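Nucleoside-diphosphate sugar epimerase (SulA family) (Corynebacterium glutamicum, PDB 3OH8) is probably an NAD(P)-dependent enzyme of the epimerase/dehydratase family that acts on nucleoside-diphosphate sugars, although its substrate is not established. Local coordinates at residues 62-67 and 73-78; 133-138 and 426-431; 175-180 and 185-190; 271-276 and 281-286. One frame throughout, in Å; residues are numbered along the deposited sequence.

Contact 1: residues 62-67 and 73-78; sequences ARHDLS and SRFTDV
His64 and Asp77 both set CG anti to their own carbonyl carbon (chi1 -73° and -54°). These rotations send imidazole and carboxylate out in the same direction, side by side on one face of a beta hairpin. The hairpin joins strands 59-64 and 74-78 within an antiparallel sheet of the N-terminal part of the chain. His64 and Asp77 form a non-hydrogen-bonded pair. Asp77 OD1 lies at the edge of the imidazole, in its plane, 2.9 Å from His64 CD2. The angle to His64 NE2 is too poor for a hydrogen bond. Each group is held by other partners: His64 ND1 bonds to Arg44 O, and Asp77 OD2 to His94 NE2. Phe75 sits on the same side. Its ring edge turns toward the imidazole face in an offset edge-to-face pair, with the planes at 80° and the centroids 5.5 Å apart. Phe75 also stacks on His94 of the next strand.

The backbones pair through Arg63 and Val78, a hydrogen-bonded pair. Arg63 N donates to Val78 O at 2.9 Å, and Val78 N donates to Arg63 O at 2.8 Å. On this opposite face Val78 CG2 packs against Arg63 CB, and Val78 CG1 reaches Asp65 CB at 3.9 Å. Beyond the pair, Asp65 N bonds to Thr76 O. The strand then leaves the ladder in an Asx turn: Asp65 OD1 takes the backbone N-H of Ser67 from above the carboxylate plane. A water bridges the two segments here, accepting from Thr76 N at 2.8 Å and donating to Asp65 O.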
# COMPACT_ATOMS: atom_id res chain seq x y z
N ALA A 62 9.07 18.55 -8.67
CA ALA A 62 7.86 19.26 -8.29
C ALA A 62 8.18 20.23 -7.17
O ALA A 62 9.07 19.97 -6.36
CB ALA A 62 6.78 18.29 -7.86
N ARG A 63 7.45 21.33 -7.12
CA ARG A 63 7.73 22.39 -6.16
C ARG A 63 6.42 22.87 -5.55
O ARG A 63 5.44 23.05 -6.26
CB ARG A 63 8.42 23.54 -6.90
CG ARG A 63 9.37 24.40 -6.08
CD ARG A 63 10.08 25.40 -6.99
NE ARG A 63 10.34 26.68 -6.32
CZ ARG A 63 9.48 27.70 -6.29
NH1 ARG A 63 8.30 27.60 -6.89
NH2 ARG A 63 9.81 28.81 -5.65
N HIS A 64 6.38 23.08 -4.23
CA HIS A 64 5.20 23.67 -3.62
C HIS A 64 5.26 25.19 -3.78
O HIS A 64 6.31 25.79 -3.62
CB HIS A 64 5.09 23.31 -2.14
CG HIS A 64 4.69 21.88 -1.88
ND1 HIS A 64 5.24 21.12 -0.88
CD2 HIS A 64 3.79 21.08 -2.50
CE1 HIS A 64 4.70 19.92 -0.89
NE2 HIS A 64 3.82 19.87 -1.86
N ASP A 65 4.12 25.79 -4.10
CA ASP A 65 4.06 27.21 -4.42
C ASP A 65 3.55 28.01 -3.22
O ASP A 65 2.41 27.85 -2.78
CB ASP A 65 3.15 27.42 -5.63
CG ASP A 65 3.09 28.87 -6.07
OD1 ASP A 65 3.72 29.72 -5.41
OD2 ASP A 65 2.40 29.15 -7.07
N LEU A 66 4.41 28.88 -2.69
CA LEU A 66 4.07 29.66 -1.51
C LEU A 66 2.81 30.48 -1.76
O LEU A 66 1.97 30.63 -0.89
CB LEU A 66 5.22 30.59 -1.12
CG LEU A 66 5.37 30.96 0.36
CD1 LEU A 66 5.92 32.37 0.49
CD2 LEU A 66 4.05 30.84 1.11
N SER A 67 2.68 31.00 -2.98
CA SER A 67 1.55 31.85 -3.31
C SER A 67 0.25 31.06 -3.32
O SER A 67 -0.83 31.65 -3.26
CB SER A 67 1.77 32.53 -4.67
OG SER A 67 1.56 31.63 -5.74
N SER A 73 -5.79 24.94 4.66
CA SER A 73 -6.86 25.08 3.65
C SER A 73 -6.41 24.80 2.23
O SER A 73 -7.22 24.41 1.39
CB SER A 73 -7.48 26.50 3.68
OG SER A 73 -8.08 26.75 4.93
N ARG A 74 -5.14 25.06 1.93
CA ARG A 74 -4.69 24.95 0.56
C ARG A 74 -3.19 24.77 0.44
O ARG A 74 -2.43 25.41 1.17
CB ARG A 74 -5.11 26.18 -0.25
CG ARG A 74 -4.71 26.11 -1.71
CD ARG A 74 -5.21 27.34 -2.48
NE ARG A 74 -6.66 27.35 -2.62
CZ ARG A 74 -7.33 28.25 -3.33
NH1 ARG A 74 -6.67 29.22 -3.95
NH2 ARG A 74 -8.65 28.20 -3.41
N PHE A 75 -2.77 23.88 -0.45
CA PHE A 75 -1.38 23.88 -0.91
C PHE A 75 -1.36 23.62 -2.41
O PHE A 75 -2.35 23.14 -2.96
CB PHE A 75 -0.48 22.92 -0.12
CG PHE A 75 -0.73 21.46 -0.39
CD1 PHE A 75 -1.63 20.74 0.39
CD2 PHE A 75 -0.03 20.80 -1.39
CE1 PHE A 75 -1.84 19.38 0.15
CE2 PHE A 75 -0.24 19.44 -1.63
CZ PHE A 75 -1.15 18.73 -0.86
N THR A 76 -0.27 23.96 -3.08
CA THR A 76 -0.26 23.91 -4.54
C THR A 76 1.04 23.28 -5.05
O THR A 76 2.12 23.64 -4.58
CB THR A 76 -0.42 25.33 -5.15
OG1 THR A 76 -1.68 25.90 -4.77
CG2 THR A 76 -0.35 25.28 -6.67
N ASP A 77 0.94 22.33 -5.98
CA ASP A 77 2.13 21.72 -6.59
C ASP A 77 2.37 22.35 -7.96
O ASP A 77 1.42 22.50 -8.72
CB ASP A 77 1.96 20.20 -6.81
CG ASP A 77 1.57 19.46 -5.56
OD1 ASP A 77 2.14 19.72 -4.49
OD2 ASP A 77 0.70 18.57 -5.67
N VAL A 78 3.61 22.68 -8.28
CA VAL A 78 3.90 23.24 -9.60
C VAL A 78 5.15 22.64 -10.23
O VAL A 78 6.10 22.29 -9.53
CB VAL A 78 4.03 24.79 -9.55
CG1 VAL A 78 2.77 25.42 -8.97
CG2 VAL A 78 5.26 25.21 -8.76
O HOH W 1 1.56 25.34 -1.42

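Contact 2: residues 133-138 and 426-431; sequences LKFLSR and TFRYTD
Arg138 and Thr426 cross at about a right angle, with the threonine laid over one face of the guanidinium. Thr426 CG2 stands over the centre of that face, 3.8 Å from Arg138 CZ, while Thr426 CB approaches Arg138 NE at 3.5 Å. The arginine's own helix supplies the other face: Lys134 O and Phe135 CA lie above it, toward the rim. The bend at chi3 (-63°) folds the guanidinium back over this turn. A water in the guanidinium plane links the two segments, accepting from Arg138 NH2 at 3.0 Å and donating to Thr426 O at 2.8 Å.

The contact joins helix 119-139 to the loop between helices 418-422 and 432-440, in the DUF1731 region, so residues 288 positions apart meet here. Arg428 comes from that loop and crosses Phe135 at about a right angle, with guanidinium and ring planes 41° apart. Its NH2 rests 3.6 Å from Phe135 CB. The extended chain from CG to NE carries the charge to two carboxylates, Asp347 at NE and Asp132 at NH1. These acids probably offset the nearby like charge of Arg138, whose NH2 is 5.0 Å from Arg428 NE.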
# COMPACT_ATOMS: atom_id res chain seq x y z
N LEU A 133 -7.59 6.74 5.64
CA LEU A 133 -8.11 7.37 6.84
C LEU A 133 -9.10 6.45 7.57
O LEU A 133 -9.08 6.36 8.78
CB LEU A 133 -8.76 8.71 6.50
CG LEU A 133 -7.76 9.81 6.09
CD1 LEU A 133 -8.52 11.01 5.54
CD2 LEU A 133 -6.85 10.23 7.26
N LYS A 134 -9.97 5.78 6.82
CA LYS A 134 -10.88 4.81 7.45
C LYS A 134 -10.10 3.71 8.15
O LYS A 134 -10.45 3.31 9.28
CB LYS A 134 -11.85 4.22 6.43
CG LYS A 134 -13.00 5.17 6.07
CD LYS A 134 -13.96 4.55 5.06
CE LYS A 134 -15.17 5.47 4.85
NZ LYS A 134 -16.02 5.07 3.69
N PHE A 135 -9.05 3.22 7.50
CA PHE A 135 -8.23 2.19 8.11
C PHE A 135 -7.63 2.68 9.42
O PHE A 135 -7.65 1.97 10.42
CB PHE A 135 -7.06 1.74 7.21
CG PHE A 135 -6.04 0.91 7.96
CD1 PHE A 135 -6.31 -0.42 8.26
CD2 PHE A 135 -4.88 1.48 8.44
CE1 PHE A 135 -5.41 -1.18 8.99
CE2 PHE A 135 -3.97 0.73 9.17
CZ PHE A 135 -4.24 -0.61 9.44
N LEU A 136 -7.06 3.88 9.40
CA LEU A 136 -6.46 4.42 10.62
C LEU A 136 -7.51 4.54 11.73
O LEU A 136 -7.22 4.31 12.90
CB LEU A 136 -5.80 5.78 10.36
CG LEU A 136 -4.58 5.74 9.43
CD1 LEU A 136 -4.23 7.15 9.00
CD2 LEU A 136 -3.38 5.06 10.10
N SER A 137 -8.74 4.90 11.35
CA SER A 137 -9.83 5.09 12.30
C SER A 137 -10.23 3.75 12.96
O SER A 137 -10.30 3.65 14.18
CB SER A 137 -11.03 5.71 11.60
OG SER A 137 -12.13 5.86 12.48
N ARG A 138 -10.48 2.73 12.13
CA ARG A 138 -10.76 1.38 12.64
C ARG A 138 -9.63 0.92 13.56
O ARG A 138 -9.87 0.33 14.62
CB ARG A 138 -10.87 0.37 11.50
CG ARG A 138 -12.03 0.60 10.56
CD ARG A 138 -12.24 -0.59 9.63
NE ARG A 138 -11.13 -0.87 8.71
CZ ARG A 138 -11.00 -0.33 7.51
NH1 ARG A 138 -11.87 0.58 7.09
NH2 ARG A 138 -9.98 -0.66 6.74
N THR A 426 -11.82 -5.78 8.60
CA THR A 426 -12.41 -5.21 7.41
C THR A 426 -11.36 -5.21 6.30
O THR A 426 -10.24 -4.76 6.50
CB THR A 426 -12.89 -3.76 7.68
OG1 THR A 426 -13.97 -3.77 8.63
CG2 THR A 426 -13.35 -3.06 6.39
N PHE A 427 -11.73 -5.73 5.13
CA PHE A 427 -10.84 -5.70 3.98
C PHE A 427 -11.25 -4.56 3.07
O PHE A 427 -12.44 -4.31 2.89
CB PHE A 427 -10.91 -7.00 3.18
CG PHE A 427 -10.27 -8.16 3.87
CD1 PHE A 427 -10.99 -8.93 4.77
CD2 PHE A 427 -8.95 -8.49 3.62
CE1 PHE A 427 -10.40 -10.01 5.41
CE2 PHE A 427 -8.35 -9.57 4.25
CZ PHE A 427 -9.08 -10.33 5.15
N ARG A 428 -10.27 -3.88 2.49
CA ARG A 428 -10.53 -2.85 1.51
C ARG A 428 -11.09 -3.44 0.23
O ARG A 428 -12.01 -2.88 -0.38
CB ARG A 428 -9.24 -2.09 1.19
CG ARG A 428 -8.67 -1.32 2.37
CD ARG A 428 -7.59 -0.36 1.91
NE ARG A 428 -6.80 0.16 3.03
CZ ARG A 428 -6.05 1.26 2.97
NH1 ARG A 428 -6.00 1.94 1.84
NH2 ARG A 428 -5.36 1.67 4.04
N TYR A 429 -10.53 -4.57 -0.20
CA TYR A 429 -10.97 -5.21 -1.44
C TYR A 429 -11.22 -6.70 -1.24
O TYR A 429 -10.29 -7.49 -1.11
CB TYR A 429 -9.94 -4.97 -2.54
CG TYR A 429 -9.62 -3.51 -2.67
CD1 TYR A 429 -10.50 -2.64 -3.32
CD2 TYR A 429 -8.45 -2.98 -2.11
CE1 TYR A 429 -10.22 -1.28 -3.41
CE2 TYR A 429 -8.16 -1.63 -2.21
CZ TYR A 429 -9.06 -0.78 -2.86
OH TYR A 429 -8.80 0.55 -2.96
N THR A 430 -12.49 -7.07 -1.18
CA THR A 430 -12.84 -8.47 -1.02
C THR A 430 -12.89 -9.17 -2.38
O THR A 430 -12.74 -10.39 -2.48
CB THR A 430 -14.20 -8.63 -0.29
OG1 THR A 430 -15.19 -7.86 -0.98
CG2 THR A 430 -14.11 -8.11 1.14
N ASP A 431 -13.09 -8.39 -3.44
CA ASP A 431 -13.23 -8.96 -4.79
C ASP A 431 -12.09 -8.53 -5.69
O ASP A 431 -11.75 -7.35 -5.77
CB ASP A 431 -14.56 -8.53 -5.41
CG ASP A 431 -15.72 -8.70 -4.46
OD1 ASP A 431 -15.84 -9.79 -3.85
OD2 ASP A 431 -16.52 -7.74 -4.32
O HOH W 2 -8.07 -2.95 6.61

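Contact 3: residues 175-180 and 185-190; sequences IQLVRK and GKRFWD
Ile175 lies against one face of the Arg187 guanidinium, its CD1 3.8 Å from Arg187 NH2 and toward the rim of that face. Ile175 CG2 touches the stem, 3.7 Å from Arg187 CD. On the same side of the sheet, Leu177 CD2 runs alongside Arg187 CB, and Leu177 CB meets Trp189 CB at 4.0 Å. The indole continues this layer: Arg179 CG reaches Trp189 CE3 at 3.6 Å. Trp189 has CG anti to its backbone N (chi1 171°), which carries the ring alongside the aliphatic part of Arg179. On the other face, Val178 CG1 crosses the Lys186 chain at about a right angle.

Three backbone bonds fix this register. Arg187 N donates to Gln176 O, Val178 N to Arg187 O at 2.8 Å, and Trp189 N to Val178 O at 2.7 Å. They pair strand 173-178 in parallel with the short strand 187-188, at the edge of the Rossmann-type sheet of the epimerase/dehydratase family. Water links both ends of the ladder, joining Gln176 N to Gly185 O and Arg179 O to Trp189 O.

Further out, strand 149-153 flanks strand 173-178, and Pro232 and Leu236 of helix 222-242 pack on Trp189. Arg187 NH1 bonds to Asp200 O and Leu198 O. The charged group therefore combines apolar contact over one face with hydrogen bonds to carbonyls, which probably holds its rotation.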
# COMPACT_ATOMS: atom_id res chain seq x y z
N ILE A 175 12.30 2.85 11.63
CA ILE A 175 13.74 2.72 11.48
C ILE A 175 14.00 1.70 10.39
O ILE A 175 13.75 0.51 10.56
CB ILE A 175 14.43 2.24 12.76
CG1 ILE A 175 14.13 3.20 13.92
CG2 ILE A 175 15.93 2.14 12.52
CD1 ILE A 175 14.59 2.67 15.28
N GLN A 176 14.49 2.17 9.25
CA GLN A 176 14.72 1.29 8.12
C GLN A 176 16.05 0.57 8.28
O GLN A 176 17.11 1.21 8.43
CB GLN A 176 14.66 2.07 6.81
CG GLN A 176 13.27 2.64 6.51
CD GLN A 176 13.26 3.54 5.28
OE1 GLN A 176 12.97 4.73 5.38
NE2 GLN A 176 13.56 2.97 4.12
N LEU A 177 15.99 -0.76 8.28
CA LEU A 177 17.21 -1.58 8.34
C LEU A 177 17.56 -1.97 6.92
O LEU A 177 16.88 -2.79 6.31
CB LEU A 177 16.98 -2.84 9.19
CG LEU A 177 16.30 -2.55 10.54
CD1 LEU A 177 16.01 -3.82 11.36
CD2 LEU A 177 17.11 -1.54 11.36
N VAL A 178 18.62 -1.37 6.38
CA VAL A 178 18.90 -1.52 4.95
C VAL A 178 20.19 -2.27 4.65
O VAL A 178 21.13 -2.27 5.44
CB VAL A 178 18.89 -0.15 4.22
CG1 VAL A 178 17.53 0.53 4.40
CG2 VAL A 178 20.00 0.74 4.76
N ARG A 179 20.23 -2.90 3.49
CA ARG A 179 21.37 -3.75 3.17
C ARG A 179 22.49 -3.00 2.46
O ARG A 179 23.59 -3.53 2.32
CB ARG A 179 20.92 -4.98 2.39
CG ARG A 179 19.99 -5.86 3.21
CD ARG A 179 19.61 -7.11 2.47
NE ARG A 179 19.24 -6.81 1.09
CZ ARG A 179 19.62 -7.54 0.05
NH1 ARG A 179 20.39 -8.61 0.24
NH2 ARG A 179 19.25 -7.20 -1.18
N LYS A 180 22.23 -1.77 2.04
CA LYS A 180 23.27 -0.97 1.41
C LYS A 180 22.84 0.49 1.35
O LYS A 180 21.67 0.80 1.55
CB LYS A 180 23.58 -1.48 -0.00
CG LYS A 180 22.42 -1.33 -0.98
CD LYS A 180 22.75 -1.90 -2.35
CE LYS A 180 21.59 -1.75 -3.32
NZ LYS A 180 21.99 -2.03 -4.73
N GLY A 185 19.68 8.30 9.67
CA GLY A 185 18.51 7.78 10.38
C GLY A 185 18.18 6.34 9.99
O GLY A 185 17.38 5.69 10.66
N LYS A 186 18.78 5.86 8.90
CA LYS A 186 18.66 4.44 8.55
C LYS A 186 19.81 3.65 9.18
O LYS A 186 20.83 4.24 9.56
CB LYS A 186 18.68 4.23 7.03
CG LYS A 186 17.57 4.96 6.28
CD LYS A 186 17.58 4.57 4.79
CE LYS A 186 16.22 4.98 4.21
NZ LYS A 186 16.02 4.60 2.76
N ARG A 187 19.65 2.33 9.27
CA ARG A 187 20.68 1.49 9.86
C ARG A 187 21.12 0.36 8.94
O ARG A 187 20.28 -0.31 8.32
CB ARG A 187 20.21 0.92 11.19
CG ARG A 187 20.02 1.99 12.23
CD ARG A 187 19.46 1.43 13.51
NE ARG A 187 19.11 2.51 14.42
CZ ARG A 187 18.50 2.33 15.58
NH1 ARG A 187 18.16 1.10 15.97
NH2 ARG A 187 18.21 3.38 16.35
N PHE A 188 22.43 0.15 8.85
CA PHE A 188 22.99 -0.90 8.04
C PHE A 188 22.71 -2.27 8.63
O PHE A 188 23.02 -2.56 9.80
CB PHE A 188 24.51 -0.70 7.86
CG PHE A 188 25.16 -1.76 7.04
CD1 PHE A 188 25.08 -1.74 5.66
CD2 PHE A 188 25.86 -2.80 7.65
CE1 PHE A 188 25.69 -2.73 4.90
CE2 PHE A 188 26.46 -3.80 6.89
CZ PHE A 188 26.38 -3.77 5.52
N TRP A 189 22.10 -3.13 7.82
CA TRP A 189 21.78 -4.48 8.27
C TRP A 189 22.60 -5.49 7.49
O TRP A 189 22.48 -5.58 6.27
CB TRP A 189 20.29 -4.76 8.10
CG TRP A 189 19.90 -6.19 8.34
CD1 TRP A 189 20.25 -6.97 9.40
CD2 TRP A 189 19.06 -7.00 7.51
NE1 TRP A 189 19.68 -8.22 9.28
CE2 TRP A 189 18.95 -8.26 8.12
CE3 TRP A 189 18.39 -6.77 6.30
CZ2 TRP A 189 18.20 -9.30 7.57
CZ3 TRP A 189 17.64 -7.80 5.75
CH2 TRP A 189 17.56 -9.04 6.38
N ASP A 190 23.44 -6.23 8.21
CA ASP A 190 24.17 -7.37 7.64
C ASP A 190 23.40 -8.63 8.02
O ASP A 190 23.41 -9.04 9.17
CB ASP A 190 25.57 -7.45 8.25
CG ASP A 190 26.42 -8.55 7.64
OD1 ASP A 190 25.85 -9.43 6.96
OD2 ASP A 190 27.65 -8.54 7.84
O HOH W 3 15.16 4.93 9.11
O HOH W 4 23.99 -5.91 3.91

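Contact 4: residues 271-276 and 281-286; sequences SESGDD and VCRDWE
The approach to helix 277-287 is tied back to the helix's second turn by Arg283, which reaches over to Ser273 and Gly274. Arg283 NH1 donates to Ser273 OG at 3.0 Å, with an N-H...O angle of 156°. The hydroxyl lies at the edge of the guanidinium, only 14° out of its plane. A weak second bond runs from the same nitrogen to Gly274 O at 3.2 Å. The Ser273 hydroxyl swings opposite the backbone N (chi1 -173°), which turns it to the arginine, where it also comes 3.2 Å from Arg283 CG. The arginine chain bends at chi3, and this brings NH1 back toward the hydroxyl.

These segments belong to the epimerase/dehydratase part of the chain, where the loop after strand 265-267 leads into the helix. Asp276 is the N-cap: its OD1 accepts from Ala279 N in the first turn. A water in the guanidinium plane extends the arginine's grip to this residue, accepting from Arg283 NH2 at 3.0 Å and donating to Asp276 O at 2.7 Å. Ser273 OG is also hydrogen-bonded to Phe257 O, and the Phe257 side chain touches Arg283.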
# COMPACT_ATOMS: atom_id res chain seq x y z
N SER A 271 -4.94 -25.40 9.18
CA SER A 271 -4.53 -26.45 8.27
C SER A 271 -3.06 -26.82 8.44
O SER A 271 -2.23 -25.96 8.75
CB SER A 271 -4.79 -26.02 6.83
OG SER A 271 -6.12 -25.59 6.67
N GLU A 272 -2.75 -28.09 8.24
CA GLU A 272 -1.36 -28.56 8.33
C GLU A 272 -0.49 -27.96 7.25
O GLU A 272 -0.98 -27.59 6.18
CB GLU A 272 -1.29 -30.07 8.16
CG GLU A 272 -1.96 -30.88 9.21
CD GLU A 272 -1.77 -32.37 8.94
OE1 GLU A 272 -0.72 -32.74 8.36
OE2 GLU A 272 -2.65 -33.15 9.29
N SER A 273 0.81 -27.94 7.51
CA SER A 273 1.78 -27.57 6.49
C SER A 273 1.74 -28.53 5.31
O SER A 273 1.32 -29.69 5.45
CB SER A 273 3.19 -27.56 7.08
OG SER A 273 4.13 -27.06 6.15
N GLY A 274 2.20 -28.05 4.17
CA GLY A 274 2.22 -28.83 2.95
C GLY A 274 3.27 -29.94 2.94
O GLY A 274 3.90 -30.23 3.96
N ASP A 275 3.45 -30.55 1.77
CA ASP A 275 4.23 -31.79 1.69
C ASP A 275 5.41 -31.69 0.73
O ASP A 275 6.10 -32.68 0.47
CB ASP A 275 3.32 -32.96 1.29
CG ASP A 275 2.67 -32.77 -0.08
OD1 ASP A 275 3.14 -31.93 -0.88
OD2 ASP A 275 1.68 -33.47 -0.37
N ASP A 276 5.66 -30.48 0.24
CA ASP A 276 6.70 -30.25 -0.75
C ASP A 276 7.85 -29.41 -0.19
O ASP A 276 7.87 -29.09 1.00
CB ASP A 276 6.11 -29.58 -2.00
CG ASP A 276 5.29 -28.35 -1.65
OD1 ASP A 276 5.38 -27.87 -0.50
OD2 ASP A 276 4.56 -27.87 -2.54
N VAL A 281 10.55 -25.12 3.35
CA VAL A 281 11.21 -23.82 3.45
C VAL A 281 10.43 -22.90 4.37
O VAL A 281 11.00 -22.29 5.28
CB VAL A 281 11.37 -23.15 2.08
CG1 VAL A 281 11.73 -21.68 2.24
CG2 VAL A 281 12.43 -23.89 1.25
N CYS A 282 9.13 -22.81 4.15
CA CYS A 282 8.29 -21.96 4.98
C CYS A 282 8.24 -22.40 6.44
O CYS A 282 8.24 -21.55 7.34
CB CYS A 282 6.89 -21.81 4.38
SG CYS A 282 6.91 -21.01 2.77
N ARG A 283 8.18 -23.71 6.70
CA ARG A 283 8.21 -24.19 8.08
C ARG A 283 9.50 -23.73 8.76
O ARG A 283 9.48 -23.25 9.89
CB ARG A 283 8.13 -25.73 8.17
CG ARG A 283 6.76 -26.35 7.80
CD ARG A 283 6.69 -27.84 8.18
NE ARG A 283 7.68 -28.65 7.48
CZ ARG A 283 7.48 -29.26 6.31
NH1 ARG A 283 6.31 -29.13 5.68
NH2 ARG A 283 8.44 -29.98 5.75
N ASP A 284 10.63 -23.91 8.07
CA ASP A 284 11.92 -23.51 8.63
C ASP A 284 11.99 -21.99 8.82
O ASP A 284 12.51 -21.50 9.82
CB ASP A 284 13.04 -23.92 7.69
CG ASP A 284 13.20 -25.44 7.61
OD1 ASP A 284 12.60 -26.14 8.44
OD2 ASP A 284 13.93 -25.91 6.71
N TRP A 285 11.47 -21.27 7.83
CA TRP A 285 11.46 -19.81 7.87
C TRP A 285 10.68 -19.31 9.09
O TRP A 285 11.13 -18.42 9.82
CB TRP A 285 10.84 -19.33 6.56
CG TRP A 285 10.83 -17.87 6.30
CD1 TRP A 285 11.50 -16.89 6.97
CD2 TRP A 285 10.10 -17.22 5.25
NE1 TRP A 285 11.23 -15.66 6.40
CE2 TRP A 285 10.37 -15.84 5.35
CE3 TRP A 285 9.24 -17.68 4.24
CZ2 TRP A 285 9.81 -14.90 4.47
CZ3 TRP A 285 8.68 -16.75 3.38
CH2 TRP A 285 8.96 -15.37 3.50
N GLU A 286 9.52 -19.90 9.34
CA GLU A 286 8.76 -19.55 10.53
C GLU A 286 9.46 -20.02 11.82
O GLU A 286 9.50 -19.29 12.82
CB GLU A 286 7.34 -20.11 10.43
CG GLU A 286 6.55 -19.44 9.30
CD GLU A 286 5.11 -19.89 9.24
OE1 GLU A 286 4.67 -20.60 10.17
OE2 GLU A 286 4.42 -19.53 8.27
O HOH W 5 7.36 -30.76 3.02

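How the contacts relate
Contacts 3 and 4 both belong to the epimerase/dehydratase region. Their centres are about 29 Å apart and their nearest atoms about 9 Å. Helix 222-242 connects their surroundings, packing on Trp189 in one and Trp285 in the other. Both lie along the chain inside the long loop closed by contact 2, which brings the end of the N-terminal part to the DUF1731 region. Contact 1 precedes all of these in sequence. Its centre is about 30 Å from that of contact 2 and about 51 Å from that of contact 4, on the opposite side of the chain's centre. No two contacts touch, and none is tied here to an identified active site.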